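Nickel-dependent hydrogenase large subunit (Allochromatium vinosum, PDB 3MYR) forms the large subunit of a heterodimeric [NiFe] hydrogenase and carries the nickel-iron centre at which molecular hydrogen is oxidised, passing electrons to an acceptor. Local coordinates at residues V63-E77 and Q89-D103. Residues are numbered along the deposited sequence; the frame is centred on the assembly and turned at random.
With NFV (Ni-Fe oxidized active center), chain N.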
# COMPACT_ATOMS: atom_id res chain seq x y z
N VAL B 63 -0.19 0.15 1.89
CA VAL B 63 0.07 1.25 0.93
C VAL B 63 -1.15 1.33 0.03
O VAL B 63 -1.80 2.37 -0.03
CB VAL B 63 1.32 0.99 0.06
CG1 VAL B 63 1.44 2.12 -1.03
CG2 VAL B 63 2.50 1.02 0.94
N CYS B 64 -1.53 0.23 -0.65
CA CYS B 64 -2.84 0.23 -1.27
C CYS B 64 -3.82 -0.23 -0.14
O CYS B 64 -4.48 -1.26 -0.24
CB CYS B 64 -2.94 -0.67 -2.51
SG CYS B 64 -2.39 -2.39 -2.07
N THR B 65 -3.93 0.55 0.92
CA THR B 65 -4.94 0.25 1.92
C THR B 65 -6.31 0.42 1.19
O THR B 65 -6.30 0.89 0.04
CB THR B 65 -4.82 1.18 3.12
OG1 THR B 65 -5.73 0.71 4.11
CG2 THR B 65 -5.14 2.61 2.74
N LEU B 66 -7.39 -0.08 1.78
CA LEU B 66 -8.73 -0.07 1.17
C LEU B 66 -8.94 -1.14 0.08
O LEU B 66 -9.99 -1.79 0.03
CB LEU B 66 -9.17 1.38 0.75
CG LEU B 66 -10.40 1.51 -0.18
CD1 LEU B 66 -11.10 2.77 0.08
CD2 LEU B 66 -9.96 1.45 -1.65
N VAL B 67 -7.98 -1.34 -0.83
CA VAL B 67 -8.37 -2.06 -2.07
C VAL B 67 -8.66 -3.55 -1.84
O VAL B 67 -9.57 -4.08 -2.48
CB VAL B 67 -7.31 -1.96 -3.24
CG1 VAL B 67 -7.02 -0.45 -3.52
CG2 VAL B 67 -6.05 -2.74 -2.85
N HIS B 68 -7.97 -4.20 -0.89
CA HIS B 68 -8.34 -5.58 -0.59
C HIS B 68 -9.63 -5.66 0.24
O HIS B 68 -10.25 -6.69 0.21
CB HIS B 68 -7.19 -6.31 0.11
CG HIS B 68 -5.98 -6.49 -0.78
ND1 HIS B 68 -5.93 -7.43 -1.77
CD2 HIS B 68 -4.79 -5.85 -0.81
CE1 HIS B 68 -4.77 -7.33 -2.42
NE2 HIS B 68 -4.06 -6.38 -1.85
N GLY B 69 -9.92 -4.66 1.10
CA GLY B 69 -11.19 -4.61 1.77
C GLY B 69 -12.29 -4.58 0.72
O GLY B 69 -13.26 -5.30 0.81
N ILE B 70 -12.19 -3.69 -0.26
CA ILE B 70 -13.19 -3.60 -1.30
C ILE B 70 -13.33 -4.91 -2.11
O ILE B 70 -14.44 -5.39 -2.33
CB ILE B 70 -12.90 -2.34 -2.20
CG1 ILE B 70 -13.49 -1.14 -1.44
CG2 ILE B 70 -13.66 -2.50 -3.57
CD1 ILE B 70 -13.09 0.05 -1.96
N ALA B 71 -12.21 -5.48 -2.57
CA ALA B 71 -12.27 -6.71 -3.36
C ALA B 71 -12.91 -7.85 -2.52
O ALA B 71 -13.70 -8.64 -3.04
CB ALA B 71 -10.85 -7.11 -3.79
N SER B 72 -12.57 -7.88 -1.22
CA SER B 72 -13.10 -8.90 -0.34
C SER B 72 -14.60 -8.81 -0.15
O SER B 72 -15.30 -9.81 -0.31
CB SER B 72 -12.41 -8.87 1.04
OG SER B 72 -12.86 -9.96 1.80
N VAL B 73 -15.14 -7.63 0.14
CA VAL B 73 -16.61 -7.56 0.44
C VAL B 73 -17.31 -7.77 -0.92
O VAL B 73 -18.40 -8.35 -0.97
CB VAL B 73 -17.06 -6.19 1.08
CG1 VAL B 73 -16.48 -6.04 2.53
CG2 VAL B 73 -16.59 -5.04 0.22
N ARG B 74 -16.72 -7.31 -2.01
CA ARG B 74 -17.31 -7.58 -3.35
C ARG B 74 -17.32 -9.09 -3.68
O ARG B 74 -18.24 -9.56 -4.36
CB ARG B 74 -16.52 -6.89 -4.47
CG ARG B 74 -16.83 -5.40 -4.60
CD ARG B 74 -15.98 -4.73 -5.68
NE ARG B 74 -16.29 -3.30 -5.82
CZ ARG B 74 -15.65 -2.46 -6.63
NH1 ARG B 74 -14.65 -2.92 -7.37
NH2 ARG B 74 -15.96 -1.16 -6.68
N ALA B 75 -16.31 -9.84 -3.19
CA ALA B 75 -16.25 -11.28 -3.47
C ALA B 75 -17.39 -11.95 -2.75
O ALA B 75 -18.08 -12.83 -3.33
CB ALA B 75 -14.86 -11.90 -2.96
N VAL B 76 -17.57 -11.58 -1.47
CA VAL B 76 -18.69 -12.08 -0.69
C VAL B 76 -20.09 -11.69 -1.27
O VAL B 76 -20.98 -12.55 -1.40
CB VAL B 76 -18.62 -11.75 0.82
CG1 VAL B 76 -19.79 -12.49 1.55
CG2 VAL B 76 -17.23 -12.23 1.41
N GLU B 77 -20.23 -10.42 -1.64
CA GLU B 77 -21.43 -9.94 -2.29
C GLU B 77 -21.66 -10.70 -3.62
O GLU B 77 -22.80 -11.08 -3.92
CB GLU B 77 -21.29 -8.44 -2.55
CG GLU B 77 -21.42 -7.61 -1.21
CD GLU B 77 -20.65 -6.30 -1.21
OE1 GLU B 77 -20.19 -5.84 -2.31
OE2 GLU B 77 -20.57 -5.71 -0.09
N GLN B 89 -22.60 2.39 -2.81
CA GLN B 89 -21.81 2.27 -4.00
C GLN B 89 -21.08 3.58 -4.31
O GLN B 89 -19.89 3.57 -4.63
CB GLN B 89 -22.67 1.81 -5.20
CG GLN B 89 -21.77 1.37 -6.39
CD GLN B 89 -21.16 -0.05 -6.20
OE1 GLN B 89 -21.70 -1.04 -6.71
NE2 GLN B 89 -20.03 -0.13 -5.55
N LEU B 90 -21.76 4.71 -4.13
CA LEU B 90 -21.14 6.04 -4.31
C LEU B 90 -20.05 6.29 -3.30
O LEU B 90 -18.98 6.86 -3.62
CB LEU B 90 -22.17 7.15 -4.14
CG LEU B 90 -22.98 7.55 -5.40
CD1 LEU B 90 -22.54 7.17 -6.77
CD2 LEU B 90 -24.39 7.73 -5.21
N ILE B 91 -20.33 5.94 -2.06
CA ILE B 91 -19.29 6.07 -1.04
C ILE B 91 -18.05 5.20 -1.36
O ILE B 91 -16.94 5.69 -1.25
CB ILE B 91 -19.83 5.86 0.38
CG1 ILE B 91 -20.73 7.07 0.72
CG2 ILE B 91 -18.58 5.69 1.43
CD1 ILE B 91 -21.72 6.81 1.99
N ARG B 92 -18.27 3.96 -1.83
CA ARG B 92 -17.15 3.15 -2.17
C ARG B 92 -16.36 3.77 -3.34
O ARG B 92 -15.15 3.78 -3.28
CB ARG B 92 -17.52 1.70 -2.50
CG ARG B 92 -17.78 0.82 -1.24
CD ARG B 92 -18.31 -0.61 -1.69
NE ARG B 92 -18.66 -1.47 -0.56
CZ ARG B 92 -19.10 -2.72 -0.70
NH1 ARG B 92 -19.11 -3.30 -1.93
NH2 ARG B 92 -19.44 -3.40 0.39
N ASN B 93 -17.04 4.28 -4.37
CA ASN B 93 -16.34 4.92 -5.47
C ASN B 93 -15.50 6.09 -4.97
O ASN B 93 -14.36 6.26 -5.40
CB ASN B 93 -17.31 5.49 -6.54
CG ASN B 93 -17.93 4.42 -7.42
OD1 ASN B 93 -18.84 4.73 -8.24
ND2 ASN B 93 -17.50 3.18 -7.28
N LEU B 94 -16.11 6.96 -4.16
CA LEU B 94 -15.38 8.09 -3.60
C LEU B 94 -14.12 7.68 -2.82
O LEU B 94 -13.03 8.27 -2.98
CB LEU B 94 -16.33 8.89 -2.69
CG LEU B 94 -17.36 9.76 -3.42
CD1 LEU B 94 -18.52 10.18 -2.46
CD2 LEU B 94 -16.67 11.03 -4.01
N MET B 95 -14.24 6.63 -2.00
CA MET B 95 -13.09 6.16 -1.21
C MET B 95 -12.06 5.57 -2.16
O MET B 95 -10.86 5.73 -1.94
CB MET B 95 -13.57 5.11 -0.20
CG MET B 95 -14.44 5.72 0.91
SD MET B 95 -15.02 4.47 2.11
CE MET B 95 -15.35 2.97 1.16
N ILE B 96 -12.50 4.85 -3.20
CA ILE B 96 -11.54 4.30 -4.16
C ILE B 96 -10.81 5.42 -4.88
O ILE B 96 -9.59 5.42 -4.96
CB ILE B 96 -12.22 3.36 -5.21
CG1 ILE B 96 -12.74 2.11 -4.52
CG2 ILE B 96 -11.26 3.02 -6.47
CD1 ILE B 96 -13.82 1.36 -5.40
N GLY B 97 -11.54 6.42 -5.37
CA GLY B 97 -10.89 7.58 -6.06
C GLY B 97 -9.91 8.25 -5.08
O GLY B 97 -8.77 8.55 -5.46
N ALA B 98 -10.31 8.47 -3.83
CA ALA B 98 -9.40 9.13 -2.84
C ALA B 98 -8.15 8.29 -2.68
O ALA B 98 -7.04 8.84 -2.48
CB ALA B 98 -10.06 9.30 -1.45
N GLN B 99 -8.31 6.95 -2.73
CA GLN B 99 -7.11 6.09 -2.52
C GLN B 99 -6.13 6.19 -3.73
O GLN B 99 -4.89 6.20 -3.57
CB GLN B 99 -7.56 4.61 -2.34
CG GLN B 99 -6.39 3.61 -2.36
CD GLN B 99 -5.36 3.90 -1.23
OE1 GLN B 99 -5.74 4.37 -0.17
NE2 GLN B 99 -4.06 3.62 -1.47
N TYR B 100 -6.66 6.12 -4.96
CA TYR B 100 -5.86 6.32 -6.14
C TYR B 100 -5.04 7.60 -6.06
O TYR B 100 -3.85 7.62 -6.38
CB TYR B 100 -6.75 6.49 -7.39
CG TYR B 100 -6.93 5.20 -8.12
CD1 TYR B 100 -7.85 4.23 -7.66
CD2 TYR B 100 -6.30 4.99 -9.33
CE1 TYR B 100 -8.12 3.06 -8.40
CE2 TYR B 100 -6.56 3.83 -10.06
CZ TYR B 100 -7.49 2.89 -9.64
OH TYR B 100 -7.74 1.74 -10.45
N ILE B 101 -5.72 8.70 -5.75
CA ILE B 101 -5.07 10.02 -5.82
C ILE B 101 -3.96 10.10 -4.76
O ILE B 101 -2.86 10.47 -5.05
CB ILE B 101 -6.11 11.07 -5.66
CG1 ILE B 101 -6.95 11.02 -6.98
CG2 ILE B 101 -5.48 12.47 -5.58
CD1 ILE B 101 -8.35 11.52 -6.69
N HIS B 102 -4.27 9.69 -3.53
CA HIS B 102 -3.31 9.68 -2.46
C HIS B 102 -2.12 8.84 -2.89
O HIS B 102 -0.98 9.22 -2.75
CB HIS B 102 -3.96 9.07 -1.18
CG HIS B 102 -3.04 9.01 -0.01
ND1 HIS B 102 -2.19 7.93 0.21
CD2 HIS B 102 -2.78 9.90 0.97
CE1 HIS B 102 -1.50 8.16 1.32
NE2 HIS B 102 -1.81 9.37 1.78
N ASP B 103 -2.39 7.62 -3.36
CA ASP B 103 -1.38 6.61 -3.60
C ASP B 103 -0.48 7.01 -4.83
O ASP B 103 0.74 6.97 -4.74
CB ASP B 103 -2.16 5.32 -3.88
CG ASP B 103 -1.32 4.08 -3.84
OD1 ASP B 103 -0.07 4.15 -4.10
OD2 ASP B 103 -1.92 3.00 -3.52
FE NFV N . -1.76 -3.41 -4.04
NI NFV N . 0.17 -2.86 -1.79
C1 NFV N . -3.06 -4.20 -4.45
O1 NFV N . -4.08 -4.79 -4.83
C2 NFV N . -2.32 -1.98 -5.18
N2 NFV N . -2.70 -1.11 -5.88
C3 NFV N . -0.73 -4.20 -5.40
N3 NFV N . -0.08 -4.71 -6.23
O4 NFV N . -0.18 -2.31 -3.56
O HOH W 1 -1.67 5.37 -0.33
O HOH W 2 -18.84 -2.48 -4.72
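The N-terminal CxxC loop of the [NiFe] site, with the helix that follows it, lies against helix 89-103, and Val63 and Cys64 meet Gln99 and Asp103 in the second shell of the metal centre. The two helices run roughly antiparallel, their axes 149° apart and 11.2 Å at closest approach. Cys64 SG binds the iron, to which Cys558 adds a second thiolate. Behind that cysteine, Gln99 bends at chi2 (60°), which turns its amide toward the loop: NE2 makes a weak bond to Val63 O at 3.0 Å and a second bond to Asp103 OD2, which is met on its anti side, well out of the carboxylate plane. Asp103 OD1 pairs with Arg487 of the active-site pocket, and a water joins Val63 O to His102 ND1.

Further along, the filling is aliphatic and tight. Leu66, at the N-cap position of helix 67-77, puts CD1 3.4 Å from Met95 CB, while Ile70 CD1 presses on Ile96 CG1 at 3.3 Å. The far end is ionic. An extended Arg92 grips Glu77 end-on, NH1 to OE1 at 2.8 Å and NH2 to OE2 at 2.6 Å, both nearly straight and using syn lone pairs, with the carboxylate in the guanidinium plane. Val73 CG2 sits over one guanidinium face, 3.2 Å above the plane. Arg74 NE and Arg92 NH1 share a water; Arg74 turns its other nitrogens to Ile482 O and, in a salt bridge, to Asp286. A leucine at Arg92 would probably leave the buried Glu77 carboxylate without its charged mate and take away one of the two arginines holding that water. The result is an antiparallel helix pair backing the CxxC motif that, in [NiFe] hydrogenases, supplies cysteine ligands to the bimetallic centre.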